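Long-range contacts in assembly chaperone of ribosomal protein L4 (Acl4) (Chaetomium thermophilum, PDB 5TQB), which binds ribosomal protein L4 as a helical-repeat (TPR) chaperone and probably protects it from degradation until ribosome assembly: residues L275-R280 with A291-W296; L303-L307 with A324-I328. One frame throughout, in Å; residues are numbered along the deposited sequence.

Interaction 1 of 2, residues L275-R280 with A291-W296; sequences LGEKER and AWKDTW
An antiparallel helical hairpin of the kind that builds TPR-like repeats brings 275-280, near the end of helix 262-281, against 291-296, on helix 291-313. The two alpha-helical axes run at 171° and approach to 8.4 Å, with Gly-276 CA 4.8 Å from Trp-292 CA. Glycine permits this closeness: a CB there would collide with CD1 of Trp-296, which instead rests 3.6 Å from Gly-276 CA. Trp-292 CB points toward 275-280 and lies 3.6 Å from Gly-276 O; chi1 p (67°) and chi2 -88° then lay the indole face against Arg-280. The t, t, t chain of Arg-280 runs over that ring in a CH-pi contact, CG lying 3.9 Å from the centroid of the six-membered ring; the guanidinium continues to a salt bridge with Glu-334. Trp-296, chi1 -99° between wells, swings its indole back toward Gly-276 and Glu-277, its NE1 donating a hydrogen bond to Tyr-273 O. Leu-275 (t, p) sets CD2 4.1 Å from Thr-295 CG2 and also touches helix 244-257. Glu-279 is m, t and Thr-295 m; the one hydroxyl proton of Thr-295 has two hydrogen-bond acceptors within reach of OG1, Glu-279 OE1 at 2.7 Å and Ala-291 O at 3.1 Å.

Interaction 2 of 2, residues L303-L307 with A324-I328; sequences LRQCL and AKELI. With EDO (1,2-ethanediol), chain G.
Both segments are regular alpha-helix, 303-307 from helix 291-313 and 324-328 from helix 318-333; their axes run antiparallel but splayed, with a signed crossing angle of -149° and a closest approach of 9.7 Å. The nearest CA atoms are those of Leu-303 and Ala-324, 5.9 Å apart. No hydrogen bond crosses the interface, which is made mainly by aliphatic side chains and buries 367 Å². Leu-303 CB lies 3.6 Å from Ile-328 CG1, and its m, t rotamer carries CD1 to 3.5 Å from Leu-327 CB. One turn on, Leu-307 (chi1 -84°, chi2 -41°) brings CD2 within 3.3 Å of Ala-324 CB and 3.9 Å of Ile-328 CD1. Ile-328, m, t, touches both leucines, and its CD1 rests 3.7 Å from Arg-304 N, while the small Ala-324 accepts Leu-307 closely. At the margin, Arg-304 bends at chi2 (-98°) so that its NE lies 3.9 Å from Ile-328 CG2. Gln-305 lies out of reach of 324-328, and its NE2 makes a weak 3.0 Å hydrogen bond to O2 of an ethanediol, probably from crystallisation. Cys-306 and Leu-327 touch helix 262-281. Consecutive antiparallel helices thus pack through small and branched aliphatic residues, as in TPR-like alpha-helical repeats, here at the C-terminal end.

In the fold
Helix 291-313 is common to both contacts: its first turns pair with helix 262-281 in interaction 1, and its middle turns pair with helix 318-333 in interaction 2. The contacts follow one another along the chain, interaction 1 closing before interaction 2 opens; their centres are 16 Å apart and their nearest atoms about 7 Å, without touching. Three successive helices are thus joined in an up-down-up order at the C-terminal end of the all-helical chain. Helix 318-333 also returns toward helix 262-281, through Leu-327 on Tyr-270, so the three form a compact bundle. On helix 318-333, Glu-326 makes a weak, long ion pair with the bound L4 chain, which does not touch the segments of interaction 1.

Interaction 1 of 2, residues L275-R280 with A291-W296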
# COMPACT_ATOMS: atom_id res chain seq x y z
N LEU B 275 0.14 -19.57 -14.55
CA LEU B 275 -0.58 -19.16 -15.74
C LEU B 275 0.03 -19.80 -16.99
O LEU B 275 -0.67 -20.19 -17.92
CB LEU B 275 -0.58 -17.63 -15.86
CG LEU B 275 -1.38 -17.03 -17.01
CD1 LEU B 275 -2.84 -17.46 -16.95
CD2 LEU B 275 -1.26 -15.52 -17.00
N GLY B 276 1.36 -19.91 -17.00
CA GLY B 276 2.06 -20.50 -18.12
C GLY B 276 1.78 -21.98 -18.25
O GLY B 276 1.69 -22.51 -19.36
N GLU B 277 1.65 -22.66 -17.11
CA GLU B 277 1.33 -24.09 -17.11
C GLU B 277 -0.02 -24.31 -17.79
O GLU B 277 -0.16 -25.20 -18.63
CB GLU B 277 1.28 -24.65 -15.69
CG GLU B 277 2.64 -24.83 -15.03
CD GLU B 277 2.57 -25.64 -13.74
OE1 GLU B 277 3.35 -26.60 -13.60
OE2 GLU B 277 1.73 -25.31 -12.87
N LYS B 278 -1.01 -23.49 -17.42
CA LYS B 278 -2.35 -23.61 -17.97
C LYS B 278 -2.36 -23.37 -19.48
O LYS B 278 -2.83 -24.21 -20.25
CB LYS B 278 -3.31 -22.64 -17.28
CG LYS B 278 -3.59 -22.97 -15.83
CD LYS B 278 -4.48 -21.92 -15.19
CE LYS B 278 -4.95 -22.33 -13.79
NZ LYS B 278 -3.84 -22.45 -12.81
N GLU B 279 -1.81 -22.23 -19.90
CA GLU B 279 -1.74 -21.88 -21.31
C GLU B 279 -1.01 -22.95 -22.11
O GLU B 279 -1.35 -23.22 -23.27
CB GLU B 279 -1.04 -20.53 -21.49
CG GLU B 279 -1.83 -19.36 -20.95
CD GLU B 279 -1.10 -18.03 -21.06
OE1 GLU B 279 0.11 -18.03 -21.39
OE2 GLU B 279 -1.73 -16.98 -20.82
N ARG B 280 -0.02 -23.57 -21.49
CA ARG B 280 0.77 -24.61 -22.14
C ARG B 280 -0.05 -25.88 -22.35
O ARG B 280 0.05 -26.51 -23.40
CB ARG B 280 2.02 -24.91 -21.30
CG ARG B 280 2.96 -25.95 -21.89
CD ARG B 280 3.82 -26.51 -20.78
NE ARG B 280 5.00 -27.21 -21.26
CZ ARG B 280 5.92 -27.74 -20.46
NH1 ARG B 280 5.78 -27.66 -19.14
NH2 ARG B 280 6.97 -28.37 -20.98
N ALA B 291 2.31 -18.79 -26.87
CA ALA B 291 2.05 -17.71 -25.92
C ALA B 291 2.57 -18.03 -24.53
O ALA B 291 3.01 -17.14 -23.80
CB ALA B 291 0.56 -17.41 -25.87
N TRP B 292 2.51 -19.31 -24.16
CA TRP B 292 2.89 -19.74 -22.83
C TRP B 292 4.38 -19.53 -22.58
O TRP B 292 4.80 -19.30 -21.44
CB TRP B 292 2.53 -21.22 -22.62
CG TRP B 292 3.32 -22.16 -23.49
CD1 TRP B 292 3.01 -22.57 -24.75
CD2 TRP B 292 4.56 -22.81 -23.14
NE1 TRP B 292 3.97 -23.44 -25.21
CE2 TRP B 292 4.93 -23.60 -24.25
CE3 TRP B 292 5.38 -22.79 -22.01
CZ2 TRP B 292 6.09 -24.37 -24.25
CZ3 TRP B 292 6.53 -23.56 -22.02
CH2 TRP B 292 6.87 -24.34 -23.13
N LYS B 293 5.19 -19.62 -23.63
CA LYS B 293 6.63 -19.42 -23.50
C LYS B 293 6.95 -17.99 -23.06
O LYS B 293 7.80 -17.78 -22.19
CB LYS B 293 7.33 -19.75 -24.81
CG LYS B 293 7.27 -21.23 -25.16
CD LYS B 293 8.09 -21.58 -26.40
CE LYS B 293 8.02 -23.08 -26.69
NZ LYS B 293 8.66 -23.46 -27.98
N ASP B 294 6.25 -17.02 -23.64
CA ASP B 294 6.44 -15.63 -23.25
C ASP B 294 5.95 -15.39 -21.83
O ASP B 294 6.52 -14.58 -21.09
CB ASP B 294 5.71 -14.70 -24.23
CG ASP B 294 6.41 -14.61 -25.57
OD1 ASP B 294 5.71 -14.56 -26.61
OD2 ASP B 294 7.66 -14.59 -25.59
N THR B 295 4.90 -16.12 -21.43
CA THR B 295 4.37 -16.01 -20.08
C THR B 295 5.36 -16.57 -19.07
O THR B 295 5.50 -16.04 -17.97
CB THR B 295 3.02 -16.74 -19.96
OG1 THR B 295 2.13 -16.27 -20.97
CG2 THR B 295 2.40 -16.50 -18.59
N TRP B 296 6.06 -17.64 -19.44
CA TRP B 296 7.06 -18.23 -18.57
C TRP B 296 8.35 -17.42 -18.58
O TRP B 296 9.11 -17.44 -17.61
CB TRP B 296 7.35 -19.69 -18.96
CG TRP B 296 6.62 -20.71 -18.11
CD1 TRP B 296 5.53 -20.50 -17.32
CD2 TRP B 296 6.96 -22.10 -17.96
NE1 TRP B 296 5.16 -21.67 -16.70
CE2 TRP B 296 6.02 -22.66 -17.07
CE3 TRP B 296 7.96 -22.92 -18.49
CZ2 TRP B 296 6.05 -24.01 -16.70
CZ3 TRP B 296 7.99 -24.25 -18.13
CH2 TRP B 296 7.04 -24.78 -17.24

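Interaction 2 of 2, residues L303-L307 with A324-I328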
# COMPACT_ATOMS: atom_id res chain seq x y z
N LEU B 303 11.15 -13.91 -11.01
CA LEU B 303 11.80 -14.76 -10.02
C LEU B 303 13.28 -14.45 -9.90
O LEU B 303 13.85 -14.51 -8.81
CB LEU B 303 11.59 -16.24 -10.37
CG LEU B 303 10.15 -16.75 -10.26
CD1 LEU B 303 10.06 -18.16 -10.83
CD2 LEU B 303 9.66 -16.73 -8.82
N ARG B 304 13.92 -14.14 -11.03
CA ARG B 304 15.31 -13.69 -11.01
C ARG B 304 15.39 -12.44 -10.15
O ARG B 304 16.25 -12.32 -9.28
CB ARG B 304 15.80 -13.40 -12.43
CG ARG B 304 16.04 -14.65 -13.27
CD ARG B 304 17.51 -15.05 -13.29
NE ARG B 304 17.72 -16.33 -13.95
CZ ARG B 304 17.78 -16.50 -15.27
NH1 ARG B 304 17.64 -15.47 -16.09
NH2 ARG B 304 17.98 -17.71 -15.77
N GLN B 305 14.46 -11.52 -10.38
CA GLN B 305 14.44 -10.26 -9.66
C GLN B 305 14.13 -10.48 -8.19
O GLN B 305 14.59 -9.74 -7.33
CB GLN B 305 13.41 -9.31 -10.28
CG GLN B 305 13.42 -7.91 -9.70
CD GLN B 305 14.74 -7.19 -9.92
OE1 GLN B 305 15.47 -7.48 -10.88
NE2 GLN B 305 15.05 -6.25 -9.05
N CYS B 306 13.33 -11.51 -7.90
CA CYS B 306 13.03 -11.86 -6.52
C CYS B 306 14.31 -12.23 -5.78
O CYS B 306 14.60 -11.69 -4.72
CB CYS B 306 12.03 -13.01 -6.46
SG CYS B 306 11.84 -13.74 -4.82
N LEU B 307 15.10 -13.13 -6.36
CA LEU B 307 16.34 -13.57 -5.74
C LEU B 307 17.35 -12.43 -5.65
O LEU B 307 18.15 -12.38 -4.72
CB LEU B 307 16.98 -14.74 -6.52
CG LEU B 307 16.52 -16.18 -6.26
CD1 LEU B 307 16.30 -16.48 -4.78
CD2 LEU B 307 15.27 -16.49 -7.06
N ALA B 324 11.97 -20.38 -5.38
CA ALA B 324 12.16 -19.50 -6.52
C ALA B 324 13.23 -20.09 -7.43
O ALA B 324 13.11 -20.07 -8.66
CB ALA B 324 12.53 -18.10 -6.06
N LYS B 325 14.29 -20.62 -6.82
CA LYS B 325 15.34 -21.27 -7.59
C LYS B 325 14.80 -22.48 -8.36
O LYS B 325 15.06 -22.62 -9.55
CB LYS B 325 16.50 -21.69 -6.69
CG LYS B 325 17.27 -20.51 -6.10
CD LYS B 325 18.36 -20.98 -5.15
CE LYS B 325 18.91 -19.82 -4.33
NZ LYS B 325 19.99 -20.27 -3.40
N GLU B 326 14.03 -23.34 -7.67
CA GLU B 326 13.45 -24.53 -8.30
C GLU B 326 12.62 -24.14 -9.52
O GLU B 326 12.69 -24.80 -10.56
CB GLU B 326 12.53 -25.28 -7.34
CG GLU B 326 13.20 -25.95 -6.15
CD GLU B 326 12.19 -26.68 -5.28
OE1 GLU B 326 11.42 -27.50 -5.82
OE2 GLU B 326 12.15 -26.43 -4.05
N LEU B 327 11.83 -23.08 -9.38
CA LEU B 327 10.94 -22.63 -10.44
C LEU B 327 11.72 -22.12 -11.66
O LEU B 327 11.34 -22.39 -12.79
CB LEU B 327 10.00 -21.54 -9.92
CG LEU B 327 8.94 -22.02 -8.91
CD1 LEU B 327 8.29 -20.84 -8.19
CD2 LEU B 327 7.88 -22.87 -9.61
N ILE B 328 12.81 -21.40 -11.42
CA ILE B 328 13.64 -20.91 -12.51
C ILE B 328 14.28 -22.08 -13.24
O ILE B 328 14.24 -22.16 -14.46
CB ILE B 328 14.72 -19.93 -12.01
CG1 ILE B 328 14.06 -18.65 -11.50
CG2 ILE B 328 15.69 -19.60 -13.13
CD1 ILE B 328 14.99 -17.70 -10.80
C1 EDO G . 13.32 -3.26 -10.28
O1 EDO G . 11.98 -2.82 -10.26
C2 EDO G . 13.99 -2.97 -8.95
O2 EDO G . 13.52 -3.87 -7.97